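Local coordinates for molinate hydrolase (Gulosibacter molinativorax, PDB 4UB9), which hydrolyses the thiocarbamate herbicide molinate, probably as a zinc-dependent member of the amidohydrolase family, at residues P91-G96 with D446-D451; V243-V248 with H282-E287; G252-Y257 with F346-G351. All coordinates share one frame; numbering follows the deposited sequence.

Contact 1 (P91-G96 with D446-D451); sequences PGLVNG and DVVVLD
The two segments meet where strand 88-95 pairs with strand 447-450 in antiparallel fashion, inside a mixed sheet of this amidohydrolase. P91 and V447 form a non-hydrogen-bonded pair, with CA atoms 4.5 Å apart and side chains that diverge. The two chains then splay. Beyond G92, the strand continues as L93-N95 and pairs in parallel with strand 138-143.

One backbone hydrogen bond crosses the contact. G92 N donates to D446 O at 2.8 Å, with an N-H...O angle of 153°. The donor sits above the carbonyl plane, 64° out of it, and not on a lone pair. G92 has no side chain; a beta carbon there would fall 2.7 Å from D446 CB and clash.

D446 finds its polar partners outside the two segments. Its CG lies beside the backbone N, anti to the carbonyl carbon. OD2 forms a salt bridge with R167, and OD1 accepts from the backbone N of E470. This buried carboxylate therefore has a partner for each oxygen.

The apolar part is small. V448 points toward segment 91-96, and L93 brings its branch point alongside it. V448 CG2 takes the crowded position between its own N and carbonyl carbon. From there V448 CG2 reaches P91 O at 3.8 Å and L93 CG at 4.4 Å.

Contact 2 (V243-V248 with H282-E287); sequences VTDHLV and HTTSLE
The H282 imidazole is met at its edge, in its own plane, by two backbone carbonyls: D245 O beside NE2 and T244 O near CD2. H246 comes from an oblique direction. Its ring is nearly parallel to that of H282, at 30°, but slid aside, so the two barely overlap. Their closest atoms are H246 CD2 and H282 CE1, 3.7 Å apart. H246 ND1 is hydrogen-bonded to D184 O.

H282 NE2 donates to D245 O at 3.0 Å in a nearly straight bond (165°). The oxygen lies in the ring plane, though the donor stands above the carbonyl plane. The other ring nitrogen, ND1, binds zinc, which H302 also binds.

The main chain adds a weaker grip. H282 O accepts weak hydrogen bonds from V243 N and T244 N. V243 and T244 follow strand 239-242, and H282 ends strand 279-282. The two strands are neighbours in a parallel sheet, consistent with the TIM-barrel fold of this family. V243 and T283 lie side by side, with CB of V243 3.9 Å from CG2 of T283.

T244 and T284 cross obliquely and pack tightly. T244 OG1, between its backbone N and carbonyl carbon, lies 3.0 Å from T284 CB. T244 OG1 is also 2.9 Å from T284 N, but the angle is too poor for a hydrogen bond. T284 itself is held off a staggered position (chi1 -100°), and its buried OG1 has no partner in the model.

The NE2 bond implies a proton on NE2, leaving ND1 for the metal. The D245 carbonyl and the zinc together fix the ring's rotation. The carbonyl would probably make the imidazole a somewhat stronger zinc ligand.

Contact 3 (G252-Y257 with F346-G351); sequences GFRAPY and FADFSG
F253 sets its CG beside the backbone N and anti to the carbonyl carbon (chi1 -74°), which sends the ring straight at the short, weakly bonded helix 347-350. R254 starts the same way, but its chain bends at chi2 and chi3 and so curls back to the same helix. F349 has CG anti to its backbone N, which brings its CB and CD2 to F253 CZ. The result is a small aromatic cluster beside a salt bridge, joining the loop after helix 248-251 to the 346-351 segment of the amidohydrolase fold.

The F253 ring is the centre of the packing. One face rests on the helix backbone, with F349 N 4.1 Å above the ring plane and over its centre. F253 CD1 touches D348 CB at 3.4 Å. The outer end of the ring meets two other phenyls. Its edge turns to the face of F346 in an offset T-shaped pair, the planes at 87° and the centroids 6.0 Å apart. F253 CZ also meets F349 CD2 at 3.9 Å, where the two side chains cross obliquely. An alanine at F253 would remove the ring that F346 and F349 share and would probably loosen the loop from the helix.

The polar part lies at the outer margin. R254 is exposed, whereas D348 is buried and also forms a salt bridge through OD1 with R352. The carboxylate is thus shared by two arginines. It lies at the edge of the R254 guanidinium, near the guanidinium plane. R254 NH1 donates to D348 OD2 at a very short 2.5 Å, bent to 139°.

How the contacts relate
Contacts 2 and 3 form one neighbourhood, with centres about 10 Å apart. Their segments alternate along the chain. They touch directly: D245 OD1 lies 2.8 Å from Y257 N, a probable hydrogen bond, and T284 CG2 lies 3.5 Å from P256 CB. Both also reach the second subunit, where Y257 packs against Y257 of that chain. Both lie near the zinc: the nearest side-chain atom of H282 is about 2 Å from it, that of F349 in contact 3 about 6 Å. Contact 1 lies away from this site, across the chain's centre. Its centre is about 32 Å from either of the others, yet both are nested within the loop that it closes.

Contact 1 (P91-G96 with D446-D451)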
ATOM      1  N   PRO A  91     -24.647 -26.451  34.243  1.00 35.98           N
ATOM      2  CA  PRO A  91     -24.552 -25.123  34.803  1.00 36.49           C
ATOM      3  C   PRO A  91     -24.640 -24.141  33.682  1.00 33.41           C
ATOM      4  O   PRO A  91     -24.402 -24.485  32.540  1.00 31.69           O
ATOM      5  CB  PRO A  91     -23.156 -25.088  35.432  1.00 41.21           C
ATOM      6  CG  PRO A  91     -22.629 -26.480  35.358  1.00 41.57           C
ATOM      7  CD  PRO A  91     -23.358 -27.139  34.260  1.00 38.94           C
ATOM      8  N   GLY A  92     -24.948 -22.905  34.021  1.00 35.48           N
ATOM      9  CA  GLY A  92     -24.806 -21.817  33.049  1.00 37.46           C
ATOM     10  C   GLY A  92     -23.414 -21.872  32.391  1.00 38.26           C
ATOM     11  O   GLY A  92     -22.384 -22.027  33.078  1.00 34.85           O
ATOM     12  N   LEU A  93     -23.382 -21.816  31.068  1.00 33.75           N
ATOM     13  CA  LEU A  93     -22.124 -21.908  30.358  1.00 35.58           C
ATOM     14  C   LEU A  93     -21.302 -20.630  30.557  1.00 36.48           C
ATOM     15  O   LEU A  93     -21.843 -19.537  30.811  1.00 31.87           O
ATOM     16  CB  LEU A  93     -22.314 -22.229  28.879  1.00 35.39           C
ATOM     17  CG  LEU A  93     -23.113 -23.518  28.623  1.00 38.23           C
ATOM     18  CD1 LEU A  93     -23.297 -23.771  27.139  1.00 37.25           C
ATOM     19  CD2 LEU A  93     -22.480 -24.723  29.258  1.00 37.01           C
ATOM     20  N   VAL A  94     -19.990 -20.799  30.406  1.00 34.10           N
ATOM     21  CA  VAL A  94     -19.019 -19.742  30.727  1.00 34.38           C
ATOM     22  C   VAL A  94     -17.934 -19.659  29.689  1.00 33.16           C
ATOM     23  O   VAL A  94     -17.288 -20.664  29.343  1.00 33.90           O
ATOM     24  CB  VAL A  94     -18.355 -19.995  32.101  1.00 38.02           C
ATOM     25  CG1 VAL A  94     -17.391 -18.866  32.450  1.00 39.48           C
ATOM     26  CG2 VAL A  94     -19.411 -20.133  33.195  1.00 36.56           C
ATOM     27  N   ASN A  95     -17.734 -18.455  29.182  1.00 32.97           N
ATOM     28  CA  ASN A  95     -16.718 -18.230  28.150  1.00 32.60           C
ATOM     29  C   ASN A  95     -15.593 -17.417  28.750  1.00 32.00           C
ATOM     30  O   ASN A  95     -15.791 -16.269  29.150  1.00 33.83           O
ATOM     31  CB  ASN A  95     -17.299 -17.488  26.935  1.00 31.83           C
ATOM     32  CG  ASN A  95     -16.405 -17.565  25.711  1.00 32.89           C
ATOM     33  OD1 ASN A  95     -15.160 -17.476  25.797  1.00 32.80           O
ATOM     34  ND2 ASN A  95     -17.030 -17.739  24.539  1.00 33.37           N
ATOM     35  N   GLY A  96     -14.393 -17.978  28.704  1.00 33.56           N
ATOM     36  CA  GLY A  96     -13.214 -17.350  29.316  1.00 32.94           C
ATOM     37  C   GLY A  96     -12.521 -16.244  28.538  1.00 33.36           C
ATOM     38  O   GLY A  96     -11.597 -15.611  29.043  1.00 35.26           O
ATOM     39  N   ASP A 446     -27.693 -20.172  37.784  1.00 38.22           N
ATOM     40  CA  ASP A 446     -27.491 -20.145  36.355  1.00 38.26           C
ATOM     41  C   ASP A 446     -27.514 -21.552  35.852  1.00 41.90           C
ATOM     42  O   ASP A 446     -26.657 -22.376  36.208  1.00 46.83           O
ATOM     43  CB  ASP A 446     -26.138 -19.499  36.002  1.00 45.62           C
ATOM     44  CG  ASP A 446     -26.043 -18.006  36.397  1.00 45.89           C
ATOM     45  OD1 ASP A 446     -27.066 -17.396  36.780  1.00 50.39           O
ATOM     46  OD2 ASP A 446     -24.912 -17.448  36.333  1.00 51.60           O
ATOM     47  N   VAL A 447     -28.430 -21.846  34.946  1.00 40.47           N
ATOM     48  CA  VAL A 447     -28.613 -23.232  34.498  1.00 35.16           C
ATOM     49  C   VAL A 447     -29.048 -23.249  33.072  1.00 37.67           C
ATOM     50  O   VAL A 447     -29.785 -22.369  32.625  1.00 43.69           O
ATOM     51  CB  VAL A 447     -29.731 -23.913  35.305  1.00 40.37           C
ATOM     52  CG1 VAL A 447     -30.007 -25.302  34.814  1.00 39.53           C
ATOM     53  CG2 VAL A 447     -29.370 -23.948  36.778  1.00 44.11           C
ATOM     54  N   VAL A 448     -28.556 -24.232  32.338  1.00 35.02           N
ATOM     55  CA  VAL A 448     -29.103 -24.521  31.044  1.00 35.02           C
ATOM     56  C   VAL A 448     -29.611 -25.958  30.972  1.00 38.91           C
ATOM     57  O   VAL A 448     -29.111 -26.841  31.683  1.00 37.22           O
ATOM     58  CB  VAL A 448     -28.124 -24.273  29.901  1.00 35.78           C
ATOM     59  CG1 VAL A 448     -27.628 -22.860  29.994  1.00 40.56           C
ATOM     60  CG2 VAL A 448     -26.979 -25.254  29.894  1.00 38.41           C
ATOM     61  N   VAL A 449     -30.575 -26.181  30.082  1.00 36.11           N
ATOM     62  CA  VAL A 449     -31.181 -27.484  29.901  1.00 34.27           C
ATOM     63  C   VAL A 449     -31.068 -27.869  28.452  1.00 34.46           C
ATOM     64  O   VAL A 449     -31.502 -27.114  27.580  1.00 34.65           O
ATOM     65  CB  VAL A 449     -32.667 -27.464  30.311  1.00 39.33           C
ATOM     66  CG1 VAL A 449     -33.297 -28.832  30.103  1.00 39.46           C
ATOM     67  CG2 VAL A 449     -32.825 -27.033  31.766  1.00 38.14           C
ATOM     68  N   LEU A 450     -30.496 -29.045  28.202  1.00 35.60           N
ATOM     69  CA  LEU A 450     -30.355 -29.598  26.863  1.00 33.66           C
ATOM     70  C   LEU A 450     -31.276 -30.789  26.631  1.00 41.46           C
ATOM     71  O   LEU A 450     -31.575 -31.545  27.541  1.00 38.82           O
ATOM     72  CB  LEU A 450     -28.943 -30.088  26.640  1.00 37.02           C
ATOM     73  CG  LEU A 450     -27.799 -29.159  27.006  1.00 35.38           C
ATOM     74  CD1 LEU A 450     -26.483 -29.877  26.788  1.00 36.89           C
ATOM     75  CD2 LEU A 450     -27.848 -27.917  26.150  1.00 38.63           C
ATOM     76  N   ASP A 451     -31.658 -30.982  25.376  1.00 44.35           N
ATOM     77  CA  ASP A 451     -32.553 -32.088  24.982  1.00 48.12           C
ATOM     78  C   ASP A 451     -31.849 -33.372  24.682  1.00 47.67           C
ATOM     79  O   ASP A 451     -32.461 -34.412  24.652  1.00 48.62           O
ATOM     80  CB  ASP A 451     -33.305 -31.733  23.708  1.00 49.91           C
ATOM     81  CG  ASP A 451     -34.371 -30.730  23.947  1.00 52.38           C
ATOM     82  OD1 ASP A 451     -34.701 -30.497  25.121  1.00 52.71           O
ATOM     83  OD2 ASP A 451     -34.849 -30.130  22.966  1.00 65.04           O
TER

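Contact 2 (V243-V248 with H282-E287)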
ATOM      1  N   VAL A 243       2.508  -9.663  27.327  1.00 29.80           N
ATOM      2  CA  VAL A 243       3.848 -10.127  27.617  1.00 30.22           C
ATOM      3  C   VAL A 243       4.661 -10.113  26.330  1.00 31.81           C
ATOM      4  O   VAL A 243       5.795  -9.628  26.302  1.00 30.42           O
ATOM      5  CB  VAL A 243       3.827 -11.551  28.157  1.00 32.37           C
ATOM      6  CG1 VAL A 243       5.239 -12.127  28.222  1.00 36.85           C
ATOM      7  CG2 VAL A 243       3.165 -11.565  29.497  1.00 32.17           C
ATOM      8  N   THR A 244       4.054 -10.643  25.262  1.00 29.84           N
ATOM      9  CA  THR A 244       4.617 -10.507  23.921  1.00 32.30           C
ATOM     10  C   THR A 244       3.818  -9.519  23.100  1.00 29.33           C
ATOM     11  O   THR A 244       2.820  -8.970  23.543  1.00 33.43           O
ATOM     12  CB  THR A 244       4.688 -11.840  23.158  1.00 34.85           C
ATOM     13  OG1 THR A 244       3.382 -12.337  22.973  1.00 36.51           O
ATOM     14  CG2 THR A 244       5.527 -12.847  23.915  1.00 36.23           C
ATOM     15  N   ASP A 245       4.273  -9.325  21.886  1.00 30.14           N
ATOM     16  CA  ASP A 245       3.699  -8.359  20.958  1.00 32.93           C
ATOM     17  C   ASP A 245       2.401  -8.860  20.330  1.00 35.25           C
ATOM     18  O   ASP A 245       2.042 -10.021  20.474  1.00 32.95           O
ATOM     19  CB  ASP A 245       4.671  -8.100  19.810  1.00 32.74           C
ATOM     20  CG  ASP A 245       4.795  -9.318  18.892  1.00 36.20           C
ATOM     21  OD1 ASP A 245       5.429 -10.329  19.306  1.00 34.30           O
ATOM     22  OD2 ASP A 245       4.195  -9.299  17.798  1.00 38.55           O
ATOM     23  N   HIS A 246       1.747  -7.955  19.594  1.00 34.64           N
ATOM     24  CA  HIS A 246       0.483  -8.223  18.937  1.00 34.87           C
ATOM     25  C   HIS A 246       0.567  -7.803  17.472  1.00 35.92           C
ATOM     26  O   HIS A 246      -0.350  -7.206  16.935  1.00 32.98           O
ATOM     27  CB  HIS A 246      -0.613  -7.453  19.645  1.00 36.69           C
ATOM     28  CG  HIS A 246      -1.996  -7.865  19.266  1.00 40.54           C
ATOM     29  ND1 HIS A 246      -2.619  -7.417  18.129  1.00 43.21           N
ATOM     30  CD2 HIS A 246      -2.897  -8.651  19.903  1.00 42.08           C
ATOM     31  CE1 HIS A 246      -3.825  -7.944  18.053  1.00 40.79           C
ATOM     32  NE2 HIS A 246      -4.027  -8.676  19.127  1.00 41.13           N
ATOM     33  N   LEU A 247       1.682  -8.151  16.837  1.00 32.97           N
ATOM     34  CA  LEU A 247       1.978  -7.774  15.464  1.00 28.94           C
ATOM     35  C   LEU A 247       1.814  -8.922  14.452  1.00 34.61           C
ATOM     36  O   LEU A 247       2.426  -8.912  13.359  1.00 32.25           O
ATOM     37  CB  LEU A 247       3.423  -7.277  15.388  1.00 28.83           C
ATOM     38  CG  LEU A 247       3.768  -6.051  16.206  1.00 30.83           C
ATOM     39  CD1 LEU A 247       5.239  -5.732  16.014  1.00 32.77           C
ATOM     40  CD2 LEU A 247       2.931  -4.824  15.805  1.00 31.47           C
ATOM     41  N   VAL A 248       1.010  -9.910  14.804  1.00 34.38           N
ATOM     42  CA  VAL A 248       0.851 -11.093  13.955  1.00 34.31           C
ATOM     43  C   VAL A 248       0.320 -10.734  12.576  1.00 30.92           C
ATOM     44  O   VAL A 248       0.767 -11.236  11.561  1.00 28.84           O
ATOM     45  CB  VAL A 248      -0.028 -12.153  14.628  1.00 38.71           C
ATOM     46  CG1 VAL A 248       0.693 -12.672  15.866  1.00 38.99           C
ATOM     47  CG2 VAL A 248      -1.420 -11.603  15.042  1.00 39.42           C
ATOM     48  N   HIS A 282      -0.989 -12.390  27.626  1.00 28.52           N
ATOM     49  CA  HIS A 282      -1.073 -12.632  26.218  1.00 28.93           C
ATOM     50  C   HIS A 282       0.324 -13.036  25.791  1.00 32.54           C
ATOM     51  O   HIS A 282       1.259 -12.309  26.010  1.00 29.44           O
ATOM     52  CB  HIS A 282      -1.557 -11.366  25.531  1.00 30.98           C
ATOM     53  CG  HIS A 282      -1.180 -11.257  24.092  1.00 30.00           C
ATOM     54  ND1 HIS A 282      -2.029 -11.604  23.074  1.00 36.89           N
ATOM     55  CD2 HIS A 282      -0.056 -10.806  23.499  1.00 30.47           C
ATOM     56  CE1 HIS A 282      -1.438 -11.392  21.919  1.00 33.08           C
ATOM     57  NE2 HIS A 282      -0.239 -10.907  22.149  1.00 33.94           N
ATOM     58  N   THR A 283       0.469 -14.220  25.222  1.00 34.65           N
ATOM     59  CA  THR A 283       1.786 -14.726  24.825  1.00 35.76           C
ATOM     60  C   THR A 283       1.775 -15.340  23.452  1.00 33.00           C
ATOM     61  O   THR A 283       0.825 -15.943  23.057  1.00 37.78           O
ATOM     62  CB  THR A 283       2.420 -15.715  25.839  1.00 35.61           C
ATOM     63  OG1 THR A 283       1.627 -16.898  25.947  1.00 35.07           O
ATOM     64  CG2 THR A 283       2.563 -15.084  27.183  1.00 35.93           C
ATOM     65  N   THR A 284       2.853 -15.140  22.733  1.00 31.42           N
ATOM     66  CA  THR A 284       2.899 -15.406  21.330  1.00 33.06           C
ATOM     67  C   THR A 284       4.098 -16.272  20.952  1.00 28.52           C
ATOM     68  O   THR A 284       4.380 -16.480  19.804  1.00 27.75           O
ATOM     69  CB  THR A 284       2.772 -14.043  20.613  1.00 35.85           C
ATOM     70  OG1 THR A 284       1.431 -13.887  20.175  1.00 41.25           O
ATOM     71  CG2 THR A 284       3.677 -13.866  19.483  1.00 34.91           C
ATOM     72  N   SER A 285       4.805 -16.748  21.957  1.00 30.80           N
ATOM     73  CA  SER A 285       6.082 -17.476  21.758  1.00 30.14           C
ATOM     74  C   SER A 285       6.349 -18.409  22.903  1.00 28.44           C
ATOM     75  O   SER A 285       5.747 -18.288  23.967  1.00 26.00           O
ATOM     76  CB  SER A 285       7.286 -16.497  21.703  1.00 33.78           C
ATOM     77  OG  SER A 285       7.420 -15.821  22.933  1.00 36.63           O
ATOM     78  N   LEU A 286       7.270 -19.347  22.695  1.00 28.51           N
ATOM     79  CA  LEU A 286       7.644 -20.314  23.764  1.00 30.48           C
ATOM     80  C   LEU A 286       8.224 -19.596  24.983  1.00 32.14           C
ATOM     81  O   LEU A 286       7.895 -19.888  26.107  1.00 30.05           O
ATOM     82  CB  LEU A 286       8.671 -21.286  23.259  1.00 31.75           C
ATOM     83  CG  LEU A 286       8.191 -22.263  22.189  1.00 36.92           C
ATOM     84  CD1 LEU A 286       9.331 -23.205  21.727  1.00 39.33           C
ATOM     85  CD2 LEU A 286       7.017 -23.065  22.696  1.00 36.07           C
ATOM     86  N   GLU A 287       9.090 -18.630  24.729  1.00 32.95           N
ATOM     87  CA  GLU A 287       9.695 -17.868  25.809  1.00 31.20           C
ATOM     88  C   GLU A 287       8.683 -16.988  26.509  1.00 29.06           C
ATOM     89  O   GLU A 287       8.745 -16.792  27.719  1.00 29.24           O
ATOM     90  CB  GLU A 287      10.870 -17.039  25.308  1.00 31.84           C
ATOM     91  CG  GLU A 287      12.138 -17.872  25.178  1.00 35.49           C
ATOM     92  CD  GLU A 287      12.519 -18.571  26.503  1.00 39.20           C
ATOM     93  OE1 GLU A 287      12.804 -17.927  27.549  1.00 44.28           O
ATOM     94  OE2 GLU A 287      12.497 -19.799  26.519  1.00 38.93           O
TER

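Contact 3 (G252-Y257 with F346-G351)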
ATOM      1  N   GLY A 252       3.317 -11.591  10.694  1.00 32.78           N
ATOM      2  CA  GLY A 252       3.104 -13.048  10.672  1.00 34.44           C
ATOM      3  C   GLY A 252       3.327 -13.622  12.064  1.00 37.79           C
ATOM      4  O   GLY A 252       3.489 -12.874  13.027  1.00 41.31           O
ATOM      5  N   PHE A 253       3.320 -14.941  12.156  1.00 40.13           N
ATOM      6  CA  PHE A 253       3.223 -15.633  13.442  1.00 41.05           C
ATOM      7  C   PHE A 253       4.608 -16.081  13.965  1.00 40.29           C
ATOM      8  O   PHE A 253       4.691 -16.667  15.017  1.00 44.34           O
ATOM      9  CB  PHE A 253       2.184 -16.812  13.362  1.00 41.65           C
ATOM     10  CG  PHE A 253       0.752 -16.347  13.336  1.00 42.78           C
ATOM     11  CD1 PHE A 253       0.144 -15.970  12.141  1.00 43.83           C
ATOM     12  CD2 PHE A 253       0.011 -16.208  14.528  1.00 45.50           C
ATOM     13  CE1 PHE A 253      -1.158 -15.442  12.138  1.00 45.57           C
ATOM     14  CE2 PHE A 253      -1.307 -15.706  14.530  1.00 45.95           C
ATOM     15  CZ  PHE A 253      -1.891 -15.312  13.329  1.00 46.48           C
ATOM     16  N   ARG A 254       5.668 -15.782  13.231  1.00 34.75           N
ATOM     17  CA  ARG A 254       6.969 -16.396  13.462  1.00 38.22           C
ATOM     18  C   ARG A 254       8.068 -15.403  13.767  1.00 37.62           C
ATOM     19  O   ARG A 254       9.234 -15.671  13.552  1.00 40.67           O
ATOM     20  CB  ARG A 254       7.362 -17.215  12.221  1.00 42.90           C
ATOM     21  CG  ARG A 254       6.583 -18.530  12.091  1.00 50.50           C
ATOM     22  CD  ARG A 254       5.809 -18.708  10.775  1.00 52.91           C
ATOM     23  NE  ARG A 254       6.186 -19.961  10.130  1.00 55.62           N
ATOM     24  CZ  ARG A 254       5.364 -20.912   9.702  1.00 58.03           C
ATOM     25  NH1 ARG A 254       4.051 -20.797   9.781  1.00 71.90           N
ATOM     26  NH2 ARG A 254       5.861 -21.988   9.142  1.00 59.80           N
ATOM     27  N   ALA A 255       7.703 -14.238  14.262  1.00 33.71           N
ATOM     28  CA  ALA A 255       8.715 -13.211  14.611  1.00 29.87           C
ATOM     29  C   ALA A 255       8.298 -12.434  15.871  1.00 28.76           C
ATOM     30  O   ALA A 255       8.129 -11.234  15.824  1.00 24.76           O
ATOM     31  CB  ALA A 255       8.897 -12.246  13.458  1.00 30.56           C
ATOM     32  N   PRO A 256       8.099 -13.132  16.984  1.00 26.34           N
ATOM     33  CA  PRO A 256       7.614 -12.493  18.181  1.00 27.66           C
ATOM     34  C   PRO A 256       8.667 -11.727  18.974  1.00 27.75           C
ATOM     35  O   PRO A 256       9.891 -11.964  18.869  1.00 26.65           O
ATOM     36  CB  PRO A 256       7.120 -13.681  19.012  1.00 29.08           C
ATOM     37  CG  PRO A 256       8.111 -14.742  18.685  1.00 30.07           C
ATOM     38  CD  PRO A 256       8.366 -14.568  17.199  1.00 29.03           C
ATOM     39  N   TYR A 257       8.156 -10.798  19.757  1.00 30.42           N
ATOM     40  CA  TYR A 257       8.949  -9.902  20.615  1.00 31.15           C
ATOM     41  C   TYR A 257       8.367  -9.897  22.011  1.00 32.99           C
ATOM     42  O   TYR A 257       7.226 -10.335  22.247  1.00 40.16           O
ATOM     43  CB  TYR A 257       8.841  -8.479  20.120  1.00 31.96           C
ATOM     44  CG  TYR A 257       9.390  -8.228  18.755  1.00 32.73           C
ATOM     45  CD1 TYR A 257      10.718  -7.891  18.566  1.00 31.61           C
ATOM     46  CD2 TYR A 257       8.568  -8.276  17.640  1.00 34.50           C
ATOM     47  CE1 TYR A 257      11.216  -7.646  17.288  1.00 33.66           C
ATOM     48  CE2 TYR A 257       9.063  -8.016  16.354  1.00 32.51           C
ATOM     49  CZ  TYR A 257      10.389  -7.724  16.189  1.00 32.33           C
ATOM     50  OH  TYR A 257      10.858  -7.448  14.943  1.00 30.83           O
ATOM     51  N   PHE A 346      -4.390 -16.158   8.680  1.00 39.45           N
ATOM     52  CA  PHE A 346      -4.529 -16.669  10.036  1.00 38.44           C
ATOM     53  C   PHE A 346      -4.541 -18.188  10.158  1.00 37.34           C
ATOM     54  O   PHE A 346      -4.925 -18.739  11.176  1.00 33.39           O
ATOM     55  CB  PHE A 346      -5.794 -16.123  10.661  1.00 44.72           C
ATOM     56  CG  PHE A 346      -5.708 -14.689  11.079  1.00 48.04           C
ATOM     57  CD1 PHE A 346      -4.646 -13.864  10.681  1.00 55.10           C
ATOM     58  CD2 PHE A 346      -6.736 -14.137  11.837  1.00 55.73           C
ATOM     59  CE1 PHE A 346      -4.598 -12.521  11.054  1.00 56.28           C
ATOM     60  CE2 PHE A 346      -6.703 -12.802  12.205  1.00 57.05           C
ATOM     61  CZ  PHE A 346      -5.629 -11.993  11.814  1.00 60.02           C
ATOM     62  N   ALA A 347      -4.064 -18.874   9.141  1.00 38.60           N
ATOM     63  CA  ALA A 347      -3.978 -20.334   9.196  1.00 36.97           C
ATOM     64  C   ALA A 347      -3.024 -20.819  10.279  1.00 37.28           C
ATOM     65  O   ALA A 347      -3.246 -21.862  10.898  1.00 39.28           O
ATOM     66  CB  ALA A 347      -3.513 -20.875   7.862  1.00 35.17           C
ATOM     67  N   ASP A 348      -1.988 -20.024  10.505  1.00 37.70           N
ATOM     68  CA  ASP A 348      -1.008 -20.233  11.574  1.00 40.02           C
ATOM     69  C   ASP A 348      -1.491 -19.996  13.004  1.00 38.55           C
ATOM     70  O   ASP A 348      -0.777 -20.313  13.950  1.00 37.38           O
ATOM     71  CB  ASP A 348       0.189 -19.312  11.368  1.00 44.28           C
ATOM     72  CG  ASP A 348       1.233 -19.914  10.474  1.00 47.08           C
ATOM     73  OD1 ASP A 348       1.064 -21.080  10.058  1.00 44.70           O
ATOM     74  OD2 ASP A 348       2.223 -19.200  10.184  1.00 50.29           O
ATOM     75  N   PHE A 349      -2.654 -19.390  13.140  1.00 35.81           N
ATOM     76  CA  PHE A 349      -3.207 -19.020  14.439  1.00 38.22           C
ATOM     77  C   PHE A 349      -3.403 -20.285  15.265  1.00 35.10           C
ATOM     78  O   PHE A 349      -2.859 -20.397  16.358  1.00 36.26           O
ATOM     79  CB  PHE A 349      -4.502 -18.272  14.192  1.00 41.44           C
ATOM     80  CG  PHE A 349      -5.046 -17.498  15.352  1.00 47.86           C
ATOM     81  CD1 PHE A 349      -5.500 -18.140  16.507  1.00 55.23           C
ATOM     82  CD2 PHE A 349      -5.253 -16.113  15.232  1.00 56.94           C
ATOM     83  CE1 PHE A 349      -6.080 -17.410  17.555  1.00 65.70           C
ATOM     84  CE2 PHE A 349      -5.820 -15.372  16.275  1.00 61.92           C
ATOM     85  CZ  PHE A 349      -6.233 -16.017  17.443  1.00 70.57           C
ATOM     86  N   SER A 350      -4.097 -21.270  14.707  1.00 36.19           N
ATOM     87  CA  SER A 350      -4.393 -22.555  15.396  1.00 33.58           C
ATOM     88  C   SER A 350      -4.005 -23.818  14.659  1.00 34.49           C
ATOM     89  O   SER A 350      -4.159 -24.919  15.183  1.00 31.89           O
ATOM     90  CB  SER A 350      -5.864 -22.651  15.658  1.00 35.66           C
ATOM     91  OG  SER A 350      -6.315 -21.461  16.299  1.00 34.85           O
ATOM     92  N   GLY A 351      -3.438 -23.643  13.478  1.00 35.01           N
ATOM     93  CA  GLY A 351      -3.036 -24.754  12.672  1.00 33.73           C
ATOM     94  C   GLY A 351      -1.609 -25.190  12.850  1.00 37.80           C
ATOM     95  O   GLY A 351      -0.841 -24.650  13.683  1.00 35.72           O
TER